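Local coordinates for protein 3,4-dihydroxybenzoate decarboxylase (Enterobacter cloacae, PDB 5NY5) that probably catalyses the reversible decarboxylation of 3,4-dihydroxybenzoate to catechol as a UbiD-family enzyme that uses prenylated FMN and a metal ion, at residues A[75-86]-A[212-220]. Residues are numbered along the deposited sequence; the frame is centred on the assembly and turned at random.
Sequences MHASRERAALLL and LDPAIYIGA
The imidazole of His76 projects from the loop ahead of helix 79-84 and lies against Pro214, Tyr217 and Ile218, one side of the short helix 214-219. Its CE1 meets Tyr217 CD2 at 3.5 Å near the imidazole plane, and NE2 comes to 3.6 Å from Tyr217 CB; the two rings stand at 82° to each other. CG beside the backbone N (chi1 -39°) and the ring turned across the CB-CG bond (chi2 96°) bring the CE1-NE2 edge to the helix, while Met75 CB covers one face of the ring. ND1 is hydrogen-bonded to Glu326 OE2, which probably helps fix the ring's rotation, and Tyr217 OH bonds to Leu151 O.

Pro214, in the first turn, offers CG to Leu85 CD1 at 3.7 Å and, more loosely, to CG of selenomethionine Met75. Further along, Leu86 CD1 and Ile218 CD1 meet tip to tip at 4.0 Å, as the outstretched Ile218 chain carries its terminal methyl toward Leu86 and Ala82. The other Leu86 branch, CD2, rests on Ala215 CB at 4.1 Å. Asp213 N-caps helix 214-219 by accepting from Ala215 N, and Ser78 caps helix 79-84 through Arg81 N.

The contact joins the UbiD N-terminal region to the Rift-related region, which carries prenylated-FMN-binding residues. The side chain of Tyr217 lies about 4 Å from that of Ile169, and that of Ile218 about 4 Å from that of Phe222; both partners bind the cofactor, so the contact probably lies just behind its site. Between the segments cohesion is van der Waals, through apolar branches and the imidazole edge; polar bonds to other parts of the chain probably hold both rings' orientation.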
HETATM    1  N   MSE A  75      -7.480 -34.292  30.710  1.00 48.58           N
HETATM    2  CA  MSE A  75      -8.478 -35.204  30.164  1.00 49.06           C
HETATM    3  C   MSE A  75      -8.857 -34.837  28.733  1.00 49.74           C
HETATM    4  O   MSE A  75      -8.993 -35.711  27.882  1.00 51.03           O
HETATM    5  CB  MSE A  75      -9.718 -35.225  31.062  1.00 52.42           C
HETATM    6  CG  MSE A  75     -10.659 -36.409  30.849  1.00 50.31           C
HETATM    7 SE   MSE A  75      -9.863 -38.182  31.119  1.00 54.49          SE
HETATM    8  CE  MSE A  75      -8.708 -37.794  32.597  1.00 50.43           C
ATOM      9  N   HIS A  76      -9.010 -33.543  28.465  1.00 48.72           N
ATOM     10  CA  HIS A  76      -9.341 -33.065  27.130  1.00 48.85           C
ATOM     11  C   HIS A  76      -8.133 -32.507  26.390  1.00 48.61           C
ATOM     12  O   HIS A  76      -8.304 -31.855  25.356  1.00 48.76           O
ATOM     13  CB  HIS A  76     -10.436 -31.997  27.198  1.00 48.88           C
ATOM     14  CG  HIS A  76     -11.498 -32.277  28.214  1.00 49.11           C
ATOM     15  ND1 HIS A  76     -11.476 -31.732  29.479  1.00 48.89           N
ATOM     16  CD2 HIS A  76     -12.615 -33.039  28.151  1.00 49.71           C
ATOM     17  CE1 HIS A  76     -12.533 -32.147  30.153  1.00 49.31           C
ATOM     18  NE2 HIS A  76     -13.240 -32.941  29.371  1.00 49.81           N
ATOM     19  N   ALA A  77      -6.920 -32.748  26.887  1.00 48.39           N
ATOM     20  CA  ALA A  77      -5.710 -32.165  26.309  1.00 48.27           C
ATOM     21  C   ALA A  77      -5.196 -32.927  25.095  1.00 48.71           C
ATOM     22  O   ALA A  77      -3.987 -33.100  24.938  1.00 48.77           O
ATOM     23  CB  ALA A  77      -4.629 -32.074  27.383  1.00 48.03           C
ATOM     24  N   SER A  78      -6.094 -33.384  24.223  1.00 49.17           N
ATOM     25  CA  SER A  78      -5.721 -34.099  23.010  1.00 49.82           C
ATOM     26  C   SER A  78      -6.935 -34.263  22.105  1.00 50.44           C
ATOM     27  O   SER A  78      -8.008 -34.662  22.566  1.00 50.57           O
ATOM     28  CB  SER A  78      -5.122 -35.467  23.345  1.00 50.18           C
ATOM     29  OG  SER A  78      -5.142 -36.323  22.217  1.00 51.09           O
ATOM     30  N   ARG A  79      -6.782 -33.951  20.819  1.00 50.96           N
ATOM     31  CA  ARG A  79      -7.897 -34.139  19.899  1.00 51.77           C
ATOM     32  C   ARG A  79      -8.173 -35.618  19.675  1.00 52.63           C
ATOM     33  O   ARG A  79      -9.334 -36.030  19.578  1.00 53.22           O
ATOM     34  CB  ARG A  79      -7.622 -33.427  18.573  1.00 52.31           C
ATOM     35  CG  ARG A  79      -8.699 -33.652  17.521  1.00 53.40           C
ATOM     36  CD  ARG A  79      -8.417 -32.886  16.241  1.00 54.07           C
ATOM     37  NE  ARG A  79      -9.036 -31.566  16.249  1.00 53.84           N
ATOM     38  CZ  ARG A  79     -10.127 -31.252  15.564  1.00 54.66           C
ATOM     39  NH1 ARG A  79     -10.718 -32.159  14.803  1.00 55.79           N
ATOM     40  NH2 ARG A  79     -10.623 -30.030  15.633  1.00 54.53           N
ATOM     41  N   GLU A  80      -7.120 -36.433  19.604  1.00 52.88           N
ATOM     42  CA  GLU A  80      -7.308 -37.874  19.491  1.00 53.86           C
ATOM     43  C   GLU A  80      -8.024 -38.423  20.716  1.00 53.61           C
ATOM     44  O   GLU A  80      -8.972 -39.208  20.597  1.00 54.50           O
ATOM     45  CB  GLU A  80      -5.961 -38.575  19.303  1.00 55.41           C
ATOM     46  CG  GLU A  80      -5.391 -38.505  17.888  1.00 59.88           C
ATOM     47  CD  GLU A  80      -4.770 -37.159  17.565  1.00 64.47           C
ATOM     48  OE1 GLU A  80      -4.319 -36.466  18.502  1.00 62.65           O
ATOM     49  OE2 GLU A  80      -4.732 -36.793  16.370  1.00 67.06           O
ATOM     50  N   ARG A  81      -7.588 -38.010  21.908  1.00 52.57           N
ATOM     51  CA  ARG A  81      -8.208 -38.499  23.133  1.00 52.42           C
ATOM     52  C   ARG A  81      -9.680 -38.117  23.197  1.00 52.54           C
ATOM     53  O   ARG A  81     -10.524 -38.933  23.586  1.00 54.47           O
ATOM     54  CB  ARG A  81      -7.456 -37.963  24.353  1.00 51.41           C
ATOM     55  CG  ARG A  81      -8.169 -38.196  25.670  1.00 51.25           C
ATOM     56  CD  ARG A  81      -7.196 -38.456  26.808  1.00 50.92           C
ATOM     57  NE  ARG A  81      -6.457 -37.268  27.217  1.00 50.02           N
ATOM     58  CZ  ARG A  81      -5.199 -37.009  26.874  1.00 49.84           C
ATOM     59  NH1 ARG A  81      -4.527 -37.856  26.109  1.00 50.46           N
ATOM     60  NH2 ARG A  81      -4.611 -35.903  27.301  1.00 49.21           N
ATOM     61  N   ALA A  82     -10.009 -36.884  22.809  1.00 52.07           N
ATOM     62  CA  ALA A  82     -11.405 -36.465  22.801  1.00 52.32           C
ATOM     63  C   ALA A  82     -12.215 -37.263  21.789  1.00 53.64           C
ATOM     64  O   ALA A  82     -13.369 -37.620  22.054  1.00 54.25           O
ATOM     65  CB  ALA A  82     -11.502 -34.969  22.506  1.00 51.75           C
ATOM     66  N   ALA A  83     -11.631 -37.552  20.625  1.00 54.26           N
ATOM     67  CA  ALA A  83     -12.346 -38.326  19.618  1.00 55.75           C
ATOM     68  C   ALA A  83     -12.566 -39.760  20.079  1.00 56.62           C
ATOM     69  O   ALA A  83     -13.628 -40.343  19.836  1.00 57.81           O
ATOM     70  CB  ALA A  83     -11.583 -38.295  18.296  1.00 56.35           C
ATOM     71  N   LEU A  84     -11.569 -40.343  20.745  1.00 56.22           N
ATOM     72  CA  LEU A  84     -11.728 -41.684  21.292  1.00 57.14           C
ATOM     73  C   LEU A  84     -12.771 -41.704  22.399  1.00 56.99           C
ATOM     74  O   LEU A  84     -13.558 -42.652  22.504  1.00 58.23           O
ATOM     75  CB  LEU A  84     -10.383 -42.193  21.802  1.00 56.77           C
ATOM     76  CG  LEU A  84     -10.357 -43.485  22.617  1.00 57.59           C
ATOM     77  CD1 LEU A  84     -10.868 -44.655  21.796  1.00 59.75           C
ATOM     78  CD2 LEU A  84      -8.948 -43.746  23.111  1.00 57.13           C
ATOM     79  N   LEU A  85     -12.804 -40.659  23.228  1.00 55.64           N
ATOM     80  CA  LEU A  85     -13.795 -40.564  24.291  1.00 55.56           C
ATOM     81  C   LEU A  85     -15.210 -40.379  23.767  1.00 56.41           C
ATOM     82  O   LEU A  85     -16.157 -40.466  24.556  1.00 56.70           O
ATOM     83  CB  LEU A  85     -13.445 -39.412  25.232  1.00 54.09           C
ATOM     84  CG  LEU A  85     -12.293 -39.653  26.205  1.00 53.42           C
ATOM     85  CD1 LEU A  85     -11.855 -38.351  26.851  1.00 52.14           C
ATOM     86  CD2 LEU A  85     -12.701 -40.667  27.264  1.00 54.09           C
ATOM     87  N   LEU A  86     -15.382 -40.120  22.473  1.00 56.96           N
ATOM     88  CA  LEU A  86     -16.702 -39.929  21.892  1.00 57.97           C
ATOM     89  C   LEU A  86     -16.994 -40.875  20.738  1.00 59.71           C
ATOM     90  O   LEU A  86     -18.103 -40.837  20.194  1.00 60.84           O
ATOM     91  CB  LEU A  86     -16.868 -38.479  21.420  1.00 57.23           C
ATOM     92  CG  LEU A  86     -16.596 -37.412  22.480  1.00 55.71           C
ATOM     93  CD1 LEU A  86     -16.731 -36.022  21.885  1.00 55.28           C
ATOM     94  CD2 LEU A  86     -17.522 -37.578  23.668  1.00 55.83           C
ATOM     95  N   LEU A 212     -16.484 -34.733  35.474  1.00 56.96           N
ATOM     96  CA  LEU A 212     -17.657 -35.093  34.692  1.00 57.31           C
ATOM     97  C   LEU A 212     -17.270 -35.988  33.527  1.00 56.44           C
ATOM     98  O   LEU A 212     -16.095 -36.150  33.193  1.00 55.61           O
ATOM     99  CB  LEU A 212     -18.364 -33.843  34.155  1.00 58.11           C
ATOM    100  CG  LEU A 212     -18.479 -32.671  35.123  1.00 59.00           C
ATOM    101  CD1 LEU A 212     -18.945 -31.429  34.389  1.00 59.76           C
ATOM    102  CD2 LEU A 212     -19.427 -33.020  36.253  1.00 59.95           C
ATOM    103  N   ASP A 213     -18.293 -36.577  32.922  1.00 56.79           N
ATOM    104  CA  ASP A 213     -18.156 -37.171  31.606  1.00 56.30           C
ATOM    105  C   ASP A 213     -17.587 -36.128  30.645  1.00 56.12           C
ATOM    106  O   ASP A 213     -18.115 -35.009  30.574  1.00 56.85           O
ATOM    107  CB  ASP A 213     -19.526 -37.659  31.122  1.00 57.06           C
ATOM    108  CG  ASP A 213     -19.454 -38.503  29.857  1.00 56.70           C
ATOM    109  OD1 ASP A 213     -18.398 -38.537  29.197  1.00 55.94           O
ATOM    110  OD2 ASP A 213     -20.476 -39.132  29.514  1.00 57.33           O
ATOM    111  N   PRO A 214     -16.505 -36.432  29.927  1.00 55.32           N
ATOM    112  CA  PRO A 214     -16.005 -35.480  28.924  1.00 55.35           C
ATOM    113  C   PRO A 214     -17.066 -35.026  27.942  1.00 56.21           C
ATOM    114  O   PRO A 214     -16.988 -33.901  27.434  1.00 56.70           O
ATOM    115  CB  PRO A 214     -14.890 -36.270  28.232  1.00 54.54           C
ATOM    116  CG  PRO A 214     -14.395 -37.190  29.284  1.00 54.01           C
ATOM    117  CD  PRO A 214     -15.593 -37.573  30.109  1.00 54.52           C
ATOM    118  N   ALA A 215     -18.069 -35.865  27.670  1.00 56.55           N
ATOM    119  CA  ALA A 215     -19.166 -35.450  26.805  1.00 57.58           C
ATOM    120  C   ALA A 215     -19.886 -34.233  27.371  1.00 58.56           C
ATOM    121  O   ALA A 215     -20.339 -33.365  26.618  1.00 59.46           O
ATOM    122  CB  ALA A 215     -20.144 -36.607  26.604  1.00 57.91           C
ATOM    123  N   ILE A 216     -19.993 -34.145  28.697  1.00 58.56           N
ATOM    124  CA  ILE A 216     -20.651 -32.994  29.305  1.00 59.63           C
ATOM    125  C   ILE A 216     -19.793 -31.746  29.145  1.00 59.63           C
ATOM    126  O   ILE A 216     -20.271 -30.700  28.693  1.00 60.68           O
ATOM    127  CB  ILE A 216     -20.969 -33.275  30.784  1.00 59.79           C
ATOM    128  CG1 ILE A 216     -21.947 -34.444  30.908  1.00 60.10           C
ATOM    129  CG2 ILE A 216     -21.527 -32.031  31.447  1.00 60.98           C
ATOM    130  CD1 ILE A 216     -22.400 -34.722  32.326  1.00 60.58           C
ATOM    131  N   TYR A 217     -18.515 -31.838  29.516  1.00 58.61           N
ATOM    132  CA  TYR A 217     -17.618 -30.693  29.394  1.00 58.68           C
ATOM    133  C   TYR A 217     -17.553 -30.187  27.958  1.00 59.08           C
ATOM    134  O   TYR A 217     -17.551 -28.975  27.718  1.00 59.96           O
ATOM    135  CB  TYR A 217     -16.221 -31.070  29.887  1.00 57.55           C
ATOM    136  CG  TYR A 217     -15.994 -30.874  31.368  1.00 57.58           C
ATOM    137  CD1 TYR A 217     -16.311 -29.675  31.988  1.00 58.56           C
ATOM    138  CD2 TYR A 217     -15.453 -31.889  32.144  1.00 56.79           C
ATOM    139  CE1 TYR A 217     -16.096 -29.492  33.340  1.00 58.74           C
ATOM    140  CE2 TYR A 217     -15.236 -31.715  33.496  1.00 56.99           C
ATOM    141  CZ  TYR A 217     -15.559 -30.517  34.089  1.00 57.96           C
ATOM    142  OH  TYR A 217     -15.345 -30.346  35.435  1.00 58.31           O
ATOM    143  N   ILE A 218     -17.507 -31.103  26.991  1.00 58.62           N
ATOM    144  CA  ILE A 218     -17.350 -30.711  25.594  1.00 59.08           C
ATOM    145  C   ILE A 218     -18.648 -30.124  25.055  1.00 60.52           C
ATOM    146  O   ILE A 218     -18.652 -29.064  24.420  1.00 61.50           O
ATOM    147  CB  ILE A 218     -16.881 -31.913  24.754  1.00 58.28           C
ATOM    148  CG1 ILE A 218     -15.473 -32.337  25.177  1.00 57.10           C
ATOM    149  CG2 ILE A 218     -16.924 -31.583  23.274  1.00 59.04           C
ATOM    150  CD1 ILE A 218     -15.018 -33.638  24.558  1.00 56.37           C
ATOM    151  N   GLY A 219     -19.769 -30.803  25.301  1.00 60.83           N
ATOM    152  CA  GLY A 219     -21.039 -30.330  24.783  1.00 62.34           C
ATOM    153  C   GLY A 219     -21.497 -29.023  25.395  1.00 63.51           C
ATOM    154  O   GLY A 219     -22.215 -28.252  24.752  1.00 64.98           O
ATOM    155  N   ALA A 220     -21.083 -28.746  26.632  1.00 63.05           N
ATOM    156  CA  ALA A 220     -21.524 -27.535  27.314  1.00 64.27           C
ATOM    157  C   ALA A 220     -20.993 -26.266  26.661  1.00 65.04           C
ATOM    158  O   ALA A 220     -21.528 -25.182  26.918  1.00 66.47           O
ATOM    159  CB  ALA A 220     -21.099 -27.573  28.781  1.00 63.66           C
TER